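Local coordinates for protein interleukin-2 receptor subunit beta (Mus musculus, PDB 6DG5) that serves as the signalling beta subunit of the interleukin-2 receptor, probably also taking part in responses to interleukin-15, at residues N13-V18 and V132-E137. Sequence-based numbering, arbitrary orientation.
With NAG (2-acetamido-2-deoxy-beta-D-glucopyranose), chain E.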
ATOM      1  N   ASN B  13      12.127 -10.064   8.520  1.00 17.40           N
ATOM      2  CA  ASN B  13      11.610 -10.462   7.217  1.00 16.80           C
ATOM      3  C   ASN B  13      10.187  -9.970   6.964  1.00 16.82           C
ATOM      4  O   ASN B  13       9.561 -10.414   5.995  1.00 22.83           O
ATOM      5  CB  ASN B  13      11.667 -11.986   7.070  1.00 16.83           C
ATOM      6  CG  ASN B  13      10.546 -12.692   7.811  1.00 33.73           C
ATOM      7  OD1 ASN B  13      10.063 -12.215   8.840  1.00 40.99           O
ATOM      8  ND2 ASN B  13      10.128 -13.841   7.291  1.00 34.59           N
ATOM      9  N   SER B  14       9.680  -9.074   7.813  1.00 21.69           N
ATOM     10  CA  SER B  14       8.343  -8.483   7.765  1.00 24.30           C
ATOM     11  C   SER B  14       7.236  -9.469   8.114  1.00 32.10           C
ATOM     12  O   SER B  14       6.057  -9.126   7.986  1.00 34.99           O
ATOM     13  CB  SER B  14       8.032  -7.844   6.405  1.00 21.10           C
ATOM     14  OG  SER B  14       7.740  -8.837   5.438  1.00 20.10           O
ATOM     15  N   ARG B  15       7.571 -10.678   8.559  1.00 28.25           N
ATOM     16  CA  ARG B  15       6.544 -11.615   9.004  1.00 22.83           C
ATOM     17  C   ARG B  15       6.820 -12.099  10.421  1.00 27.14           C
ATOM     18  O   ARG B  15       6.334 -11.504  11.388  1.00 35.00           O
ATOM     19  CB  ARG B  15       6.434 -12.804   8.048  1.00 18.73           C
ATOM     20  CG  ARG B  15       5.542 -12.554   6.841  1.00 18.62           C
ATOM     21  CD  ARG B  15       4.298 -11.769   7.229  1.00 19.50           C
ATOM     22  NE  ARG B  15       3.151 -12.083   6.380  1.00 20.02           N
ATOM     23  CZ  ARG B  15       2.016 -11.393   6.377  1.00 27.90           C
ATOM     24  NH1 ARG B  15       1.876 -10.339   7.169  1.00 31.58           N
ATOM     25  NH2 ARG B  15       1.022 -11.752   5.576  1.00 27.81           N
ATOM     26  N   ALA B  16       7.602 -13.176  10.562  1.00 24.17           N
ATOM     27  CA  ALA B  16       7.831 -13.749  11.884  1.00 20.25           C
ATOM     28  C   ALA B  16       9.280 -14.172  12.111  1.00 23.93           C
ATOM     29  O   ALA B  16       9.535 -15.028  12.966  1.00 30.13           O
ATOM     30  CB  ALA B  16       6.912 -14.950  12.109  1.00 21.76           C
ATOM     31  N   ASN B  17      10.232 -13.593  11.385  1.00 19.30           N
ATOM     32  CA  ASN B  17      11.627 -14.007  11.452  1.00 19.31           C
ATOM     33  C   ASN B  17      12.501 -12.781  11.656  1.00 34.84           C
ATOM     34  O   ASN B  17      12.425 -11.820  10.881  1.00 35.56           O
ATOM     35  CB  ASN B  17      12.031 -14.762  10.177  1.00 18.92           C
ATOM     36  CG  ASN B  17      13.420 -15.399  10.263  1.00 34.46           C
ATOM     37  OD1 ASN B  17      14.278 -14.989  11.051  1.00 37.50           O
ATOM     38  ND2 ASN B  17      13.639 -16.413   9.429  1.00 31.02           N
ATOM     39  N   VAL B  18      13.316 -12.816  12.705  1.00 38.63           N
ATOM     40  CA  VAL B  18      14.314 -11.792  12.976  1.00 19.98           C
ATOM     41  C   VAL B  18      15.662 -12.493  13.068  1.00 24.81           C
ATOM     42  O   VAL B  18      15.831 -13.426  13.864  1.00 36.09           O
ATOM     43  CB  VAL B  18      14.008 -11.016  14.266  1.00 20.61           C
ATOM     44  CG1 VAL B  18      15.088  -9.983  14.534  1.00 21.05           C
ATOM     45  CG2 VAL B  18      12.639 -10.355  14.177  1.00 20.41           C
ATOM     46  N   VAL B 132       5.948 -11.658   2.573  1.00 32.52           N
ATOM     47  CA  VAL B 132       5.806 -10.219   2.388  1.00 16.54           C
ATOM     48  C   VAL B 132       4.563  -9.770   3.140  1.00 23.21           C
ATOM     49  O   VAL B 132       3.459 -10.266   2.886  1.00 21.76           O
ATOM     50  CB  VAL B 132       5.721  -9.844   0.901  1.00 16.10           C
ATOM     51  CG1 VAL B 132       5.616  -8.335   0.751  1.00 25.34           C
ATOM     52  CG2 VAL B 132       6.930 -10.374   0.152  1.00 15.26           C
ATOM     53  N   SER B 133       4.741  -8.832   4.064  1.00 28.28           N
ATOM     54  CA  SER B 133       3.639  -8.389   4.903  1.00 19.14           C
ATOM     55  C   SER B 133       2.643  -7.561   4.103  1.00 19.80           C
ATOM     56  O   SER B 133       3.002  -6.856   3.157  1.00 57.37           O
ATOM     57  CB  SER B 133       4.161  -7.568   6.079  1.00 20.83           C
ATOM     58  OG  SER B 133       3.094  -7.078   6.871  1.00 51.85           O
ATOM     59  N   HIS B 134       1.371  -7.661   4.494  1.00 21.12           N
ATOM     60  CA  HIS B 134       0.356  -6.769   3.944  1.00 22.20           C
ATOM     61  C   HIS B 134       0.658  -5.318   4.284  1.00 30.97           C
ATOM     62  O   HIS B 134       0.229  -4.408   3.565  1.00 38.20           O
ATOM     63  CB  HIS B 134      -1.022  -7.160   4.472  1.00 33.63           C
ATOM     64  CG  HIS B 134      -1.146  -7.059   5.960  1.00 30.60           C
ATOM     65  ND1 HIS B 134      -0.433  -7.863   6.822  1.00 30.67           N
ATOM     66  CD2 HIS B 134      -1.895  -6.245   6.740  1.00 26.40           C
ATOM     67  CE1 HIS B 134      -0.740  -7.553   8.068  1.00 29.89           C
ATOM     68  NE2 HIS B 134      -1.628  -6.575   8.046  1.00 26.60           N
ATOM     69  N   TYR B 135       1.398  -5.086   5.374  1.00 31.30           N
ATOM     70  CA  TYR B 135       1.787  -3.732   5.751  1.00 23.00           C
ATOM     71  C   TYR B 135       2.619  -3.067   4.662  1.00 31.45           C
ATOM     72  O   TYR B 135       2.497  -1.857   4.428  1.00 34.02           O
ATOM     73  CB  TYR B 135       2.575  -3.763   7.061  1.00 22.89           C
ATOM     74  CG  TYR B 135       1.770  -4.085   8.298  1.00 33.96           C
ATOM     75  CD1 TYR B 135       0.473  -3.613   8.456  1.00 35.27           C
ATOM     76  CD2 TYR B 135       2.314  -4.855   9.317  1.00 35.56           C
ATOM     77  CE1 TYR B 135      -0.259  -3.902   9.593  1.00 28.62           C
ATOM     78  CE2 TYR B 135       1.593  -5.148  10.455  1.00 32.20           C
ATOM     79  CZ  TYR B 135       0.305  -4.673  10.589  1.00 26.59           C
ATOM     80  OH  TYR B 135      -0.412  -4.970  11.726  1.00 39.42           O
ATOM     81  N   ILE B 136       3.471  -3.837   3.987  1.00 20.65           N
ATOM     82  CA  ILE B 136       4.412  -3.300   3.014  1.00 19.86           C
ATOM     83  C   ILE B 136       4.193  -3.848   1.614  1.00 29.77           C
ATOM     84  O   ILE B 136       4.927  -3.467   0.698  1.00 38.85           O
ATOM     85  CB  ILE B 136       5.870  -3.552   3.451  1.00 18.96           C
ATOM     86  CG1 ILE B 136       6.130  -5.055   3.566  1.00 18.06           C
ATOM     87  CG2 ILE B 136       6.157  -2.858   4.768  1.00 19.80           C
ATOM     88  CD1 ILE B 136       7.590  -5.423   3.545  1.00 33.00           C
ATOM     89  N   GLU B 137       3.221  -4.739   1.422  1.00 28.42           N
ATOM     90  CA  GLU B 137       3.046  -5.375   0.118  1.00 19.44           C
ATOM     91  C   GLU B 137       2.819  -4.393  -1.028  1.00 21.58           C
ATOM     92  O   GLU B 137       3.382  -4.624  -2.112  1.00 26.84           O
ATOM     93  CB  GLU B 137       1.898  -6.393   0.180  1.00 31.85           C
ATOM     94  CG  GLU B 137       1.859  -7.319  -1.022  1.00 44.73           C
ATOM     95  CD  GLU B 137       0.521  -8.007  -1.191  1.00 58.78           C
ATOM     96  OE1 GLU B 137      -0.042  -8.489  -0.187  1.00 61.95           O
ATOM     97  OE2 GLU B 137       0.021  -8.057  -2.333  1.00 63.21           O
TER
HETATM   98  C1  NAG E   1      14.887 -17.121   9.344  1.00 30.89           C
HETATM   99  C2  NAG E   1      14.693 -18.395   8.503  1.00 28.15           C
HETATM  100  C3  NAG E   1      16.040 -19.027   8.132  1.00 29.24           C
HETATM  101  C4  NAG E   1      17.009 -17.999   7.563  1.00 24.23           C
HETATM  102  C5  NAG E   1      17.124 -16.843   8.547  1.00 33.40           C
HETATM  103  C6  NAG E   1      18.045 -15.733   8.096  1.00 40.07           C
HETATM  104  C7  NAG E   1      12.571 -19.533   9.003  1.00 40.62           C
HETATM  105  C8  NAG E   1      11.896 -20.572   9.847  1.00 39.98           C
HETATM  106  N2  NAG E   1      13.876 -19.356   9.226  1.00 32.86           N
HETATM  107  O3  NAG E   1      15.827 -20.072   7.190  1.00 28.00           O
HETATM  108  O4  NAG E   1      18.275 -18.623   7.381  1.00 30.75           O
HETATM  109  O5  NAG E   1      15.827 -16.262   8.711  1.00 35.16           O
HETATM  110  O6  NAG E   1      17.332 -14.530   7.848  1.00 41.47           O
HETATM  111  O7  NAG E   1      11.962 -18.885   8.158  1.00 48.67           O
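The firmer of two hydrogen bonds across the contact runs from Ser133 N to Ser14 OG over 3.3 Å, with a moderately bent N-H...O angle of 139°; chi1 of 76° sets OG between the backbone N and carbonyl carbon of Ser14. The second, weak bond joins Arg15 NH1 to His134 ND1 (3.4 Å), NH1 lying at the imidazole edge, in its plane, with guanidinium and ring turned 49° apart; His134 NE2 meets an acidic side chain of another protein chain. Gln71 OE1 bonds both Arg15 NH1 and Ser133 OG, and Glu69 forms a salt bridge with Arg15 NE. In packing, Ser133 CA and Val132 O lie over one guanidinium face, both toward the rim; separately, Ile136 CD1 touches Ser14 CB at 3.8 Å. An alanine in place of Arg15 would probably leave Glu69 without this salt bridge and Ser133 CA without its guanidinium cover. Within 13-18, Asn13 OD1 accepts from Arg15 N (2.9 Å), closing an Asx turn, and from Asn17 N, on opposite faces of its carbonyl plane; Ser133 OG accepts from Tyr135 N in an ST turn. Asn17 ND2 is covalently bonded to an N-linked NAG. This buried contact joins the N-terminal and fibronectin type-III domains at the interdomain elbow of a type I cytokine receptor.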